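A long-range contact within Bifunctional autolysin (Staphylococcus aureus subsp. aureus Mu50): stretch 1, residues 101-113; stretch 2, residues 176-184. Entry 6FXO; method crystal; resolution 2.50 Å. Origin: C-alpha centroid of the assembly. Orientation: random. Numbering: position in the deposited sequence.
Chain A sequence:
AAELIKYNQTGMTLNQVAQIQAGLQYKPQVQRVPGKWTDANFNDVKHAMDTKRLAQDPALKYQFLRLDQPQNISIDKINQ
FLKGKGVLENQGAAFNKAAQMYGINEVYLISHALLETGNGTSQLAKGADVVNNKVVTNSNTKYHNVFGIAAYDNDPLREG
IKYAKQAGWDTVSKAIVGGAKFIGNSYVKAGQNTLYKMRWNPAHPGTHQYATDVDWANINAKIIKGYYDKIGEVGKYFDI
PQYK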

# COMPACT_ATOMS: atom_id res chain seq x y z
N MET A 101 -15.82 -5.08 3.73
CA MET A 101 -16.55 -4.01 4.42
C MET A 101 -16.23 -2.60 3.95
O MET A 101 -17.12 -1.83 3.61
CB MET A 101 -16.34 -4.12 5.93
CG MET A 101 -17.53 -3.68 6.72
SD MET A 101 -17.39 -4.29 8.41
CE MET A 101 -17.44 -6.04 8.12
N TYR A 102 -14.95 -2.27 3.95
CA TYR A 102 -14.48 -0.98 3.52
C TYR A 102 -14.21 -0.84 2.04
O TYR A 102 -13.91 0.26 1.60
CB TYR A 102 -13.28 -0.53 4.37
CG TYR A 102 -13.51 -0.78 5.85
CD1 TYR A 102 -14.18 0.14 6.65
CD2 TYR A 102 -13.09 -1.97 6.44
CE1 TYR A 102 -14.44 -0.11 7.98
CE2 TYR A 102 -13.35 -2.23 7.78
CZ TYR A 102 -14.02 -1.30 8.55
OH TYR A 102 -14.27 -1.56 9.88
N GLY A 103 -14.29 -1.94 1.25
CA GLY A 103 -14.02 -1.74 -0.17
C GLY A 103 -12.58 -1.30 -0.32
O GLY A 103 -12.26 -0.16 -0.65
N ILE A 104 -11.71 -2.24 -0.08
CA ILE A 104 -10.26 -2.03 -0.15
C ILE A 104 -9.60 -3.29 -0.59
O ILE A 104 -9.93 -4.36 -0.07
CB ILE A 104 -9.76 -1.66 1.30
CG1 ILE A 104 -10.27 -0.29 1.76
CG2 ILE A 104 -8.23 -1.77 1.43
CD1 ILE A 104 -9.68 0.90 1.01
N ASN A 105 -8.62 -3.19 -1.45
CA ASN A 105 -7.89 -4.37 -1.97
C ASN A 105 -7.31 -5.13 -0.77
O ASN A 105 -6.70 -4.53 0.11
CB ASN A 105 -6.78 -3.94 -2.98
CG ASN A 105 -5.95 -5.06 -3.52
OD1 ASN A 105 -5.09 -5.53 -2.74
ND2 ASN A 105 -6.10 -5.55 -4.84
N GLU A 106 -7.48 -6.50 -0.81
CA GLU A 106 -7.02 -7.39 0.22
C GLU A 106 -5.58 -7.50 0.40
O GLU A 106 -5.15 -7.59 1.54
CB GLU A 106 -7.63 -8.83 0.08
CG GLU A 106 -8.28 -9.17 -1.25
CD GLU A 106 -9.79 -8.94 -1.26
OE1 GLU A 106 -10.54 -9.87 -0.90
OE2 GLU A 106 -10.19 -7.83 -1.63
N VAL A 107 -4.82 -7.53 -0.71
CA VAL A 107 -3.38 -7.62 -0.52
C VAL A 107 -2.82 -6.34 0.15
O VAL A 107 -1.88 -6.43 0.88
CB VAL A 107 -2.58 -8.01 -1.78
CG1 VAL A 107 -3.20 -9.23 -2.45
CG2 VAL A 107 -2.48 -6.84 -2.75
N TYR A 108 -3.46 -5.18 -0.11
CA TYR A 108 -3.02 -3.95 0.47
C TYR A 108 -3.23 -3.98 1.93
O TYR A 108 -2.42 -3.40 2.69
CB TYR A 108 -3.74 -2.76 -0.17
CG TYR A 108 -3.33 -1.40 0.35
CD1 TYR A 108 -2.19 -0.76 -0.13
CD2 TYR A 108 -4.10 -0.74 1.29
CE1 TYR A 108 -1.84 0.49 0.32
CE2 TYR A 108 -3.75 0.53 1.75
CZ TYR A 108 -2.61 1.14 1.26
OH TYR A 108 -2.24 2.40 1.69
N LEU A 109 -4.33 -4.65 2.34
CA LEU A 109 -4.60 -4.71 3.77
C LEU A 109 -3.67 -5.67 4.50
O LEU A 109 -3.22 -5.34 5.60
CB LEU A 109 -6.04 -5.15 3.99
CG LEU A 109 -6.75 -4.68 5.21
CD1 LEU A 109 -7.04 -3.20 5.10
CD2 LEU A 109 -8.10 -5.44 5.30
N ILE A 110 -3.39 -6.89 3.89
CA ILE A 110 -2.56 -7.80 4.53
C ILE A 110 -1.09 -7.31 4.58
O ILE A 110 -0.50 -7.38 5.65
CB ILE A 110 -2.65 -9.11 3.73
CG1 ILE A 110 -4.01 -9.77 3.90
CG2 ILE A 110 -1.44 -10.11 4.03
CD1 ILE A 110 -4.10 -10.92 2.86
N SER A 111 -0.53 -6.79 3.45
CA SER A 111 0.82 -6.37 3.55
C SER A 111 0.91 -5.31 4.61
O SER A 111 1.88 -5.30 5.34
CB SER A 111 1.36 -5.93 2.20
OG SER A 111 0.65 -4.83 1.71
N HIS A 112 -0.11 -4.48 4.72
CA HIS A 112 -0.02 -3.48 5.75
C HIS A 112 -0.02 -4.20 7.12
O HIS A 112 0.74 -3.82 7.96
CB HIS A 112 -1.17 -2.47 5.78
CG HIS A 112 -0.86 -1.32 4.89
ND1 HIS A 112 -0.59 -1.53 3.59
CD2 HIS A 112 -0.64 -0.02 5.16
CE1 HIS A 112 -0.19 -0.38 3.04
NE2 HIS A 112 -0.21 0.55 3.97
N ALA A 113 -0.89 -5.26 7.32
CA ALA A 113 -0.87 -5.93 8.62
C ALA A 113 0.53 -6.61 8.96
O ALA A 113 0.96 -6.62 10.08
CB ALA A 113 -1.95 -6.97 8.72
N ILE A 176 -8.09 -7.41 13.72
CA ILE A 176 -8.10 -7.18 12.30
C ILE A 176 -9.35 -6.43 11.84
O ILE A 176 -9.24 -5.53 10.99
CB ILE A 176 -8.04 -8.56 11.60
CG1 ILE A 176 -6.67 -9.13 11.76
CG2 ILE A 176 -8.46 -8.46 10.12
CD1 ILE A 176 -6.47 -10.64 11.43
N VAL A 177 -10.52 -6.73 12.43
CA VAL A 177 -11.65 -5.97 11.93
C VAL A 177 -11.64 -4.55 12.33
O VAL A 177 -11.83 -3.67 11.49
CB VAL A 177 -13.03 -6.63 12.13
CG1 VAL A 177 -14.07 -5.95 11.24
CG2 VAL A 177 -12.96 -8.12 11.82
N GLY A 178 -11.38 -4.28 13.60
CA GLY A 178 -11.36 -2.91 14.01
C GLY A 178 -10.17 -2.13 13.47
O GLY A 178 -10.37 -0.94 13.17
N GLY A 179 -8.95 -2.78 13.30
CA GLY A 179 -7.86 -1.99 12.79
C GLY A 179 -8.05 -1.67 11.34
O GLY A 179 -7.60 -0.62 10.86
N ALA A 180 -8.82 -2.54 10.67
CA ALA A 180 -9.00 -2.27 9.26
C ALA A 180 -9.64 -1.00 8.81
O ALA A 180 -9.18 -0.50 7.80
CB ALA A 180 -9.65 -3.45 8.58
N LYS A 181 -10.60 -0.43 9.57
CA LYS A 181 -11.20 0.80 9.09
C LYS A 181 -10.19 1.89 8.89
O LYS A 181 -10.34 2.69 7.99
CB LYS A 181 -12.32 1.26 10.05
CG LYS A 181 -11.87 2.21 11.16
N PHE A 182 -9.13 1.88 9.70
CA PHE A 182 -8.08 2.88 9.63
C PHE A 182 -7.19 2.94 8.40
O PHE A 182 -6.65 4.00 8.09
CB PHE A 182 -7.24 2.85 10.90
CG PHE A 182 -7.95 3.50 12.06
CD1 PHE A 182 -8.42 2.75 13.11
CD2 PHE A 182 -8.15 4.87 12.08
CE1 PHE A 182 -9.08 3.35 14.17
CE2 PHE A 182 -8.81 5.47 13.14
CZ PHE A 182 -9.27 4.71 14.18
N ILE A 183 -7.06 1.81 7.71
CA ILE A 183 -6.22 1.73 6.50
C ILE A 183 -6.86 2.24 5.21
O ILE A 183 -7.96 1.82 4.82
CB ILE A 183 -5.73 0.29 6.35
CG1 ILE A 183 -5.25 -0.24 7.72
CG2 ILE A 183 -4.64 0.19 5.28
CD1 ILE A 183 -4.28 0.68 8.49
N GLY A 184 -6.13 3.13 4.55
CA GLY A 184 -6.57 3.73 3.30
C GLY A 184 -7.54 4.89 3.39
O GLY A 184 -7.96 5.36 2.34

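The contact between the two stretches is an apolar packing of side chains, with no hydrogen bond crossing it among the modelled atoms, and it centres on Ile183 and on the ring of Tyr102. Ile183 has more of its area covered than any other residue here. Its CA-to-CB bond points toward stretch 1, and its side chain meets three residues of the helix that begins at Glu106: Ile183 CG2 lies 3.7 Å from Tyr108 CE2 and 4.0 Å from His112 CD2, while Ile183 CB sits 3.9 Å from Leu109 CD1. The CA-to-CB bonds of Tyr108 and Leu109 point sideways to stretch 2, but the ends of their side chains come nearer to it. Leu109 also touches Ala180, with Leu109 CD2 4.1 Å from Ala180 CB, so that it packs against both ends of the type I turn from Ala180 to Ile183. That turn is held by the backbone bond from Ile183 N to Ala180 O (3.1 Å).

Tyr102 covers the start of the same turn. Lys181 CA stands over one face of its ring, 3.7 Å from the centroid and 19° off the normal, a CH-pi contact; Lys181 CB approaches Tyr102 CE1 to 3.3 Å, and Ala180 CB lies 4.0 Å from Tyr102 CE2. Among the modelled atoms, Lys181 meets the ring through CA and CB; its side chain is not modelled beyond CG.

Within stretch 1, Gly103 leaves the helix with positive phi, and Asn105 caps the next one: its OD1 accepts from Tyr108 N at 3.1 Å and, weakly, from Val107 N at 2.9 Å. At Gly184, an ideal CB would fall only 3.3 Å from Ile104 CD1, so the absence of a side chain leaves room for that isoleucine.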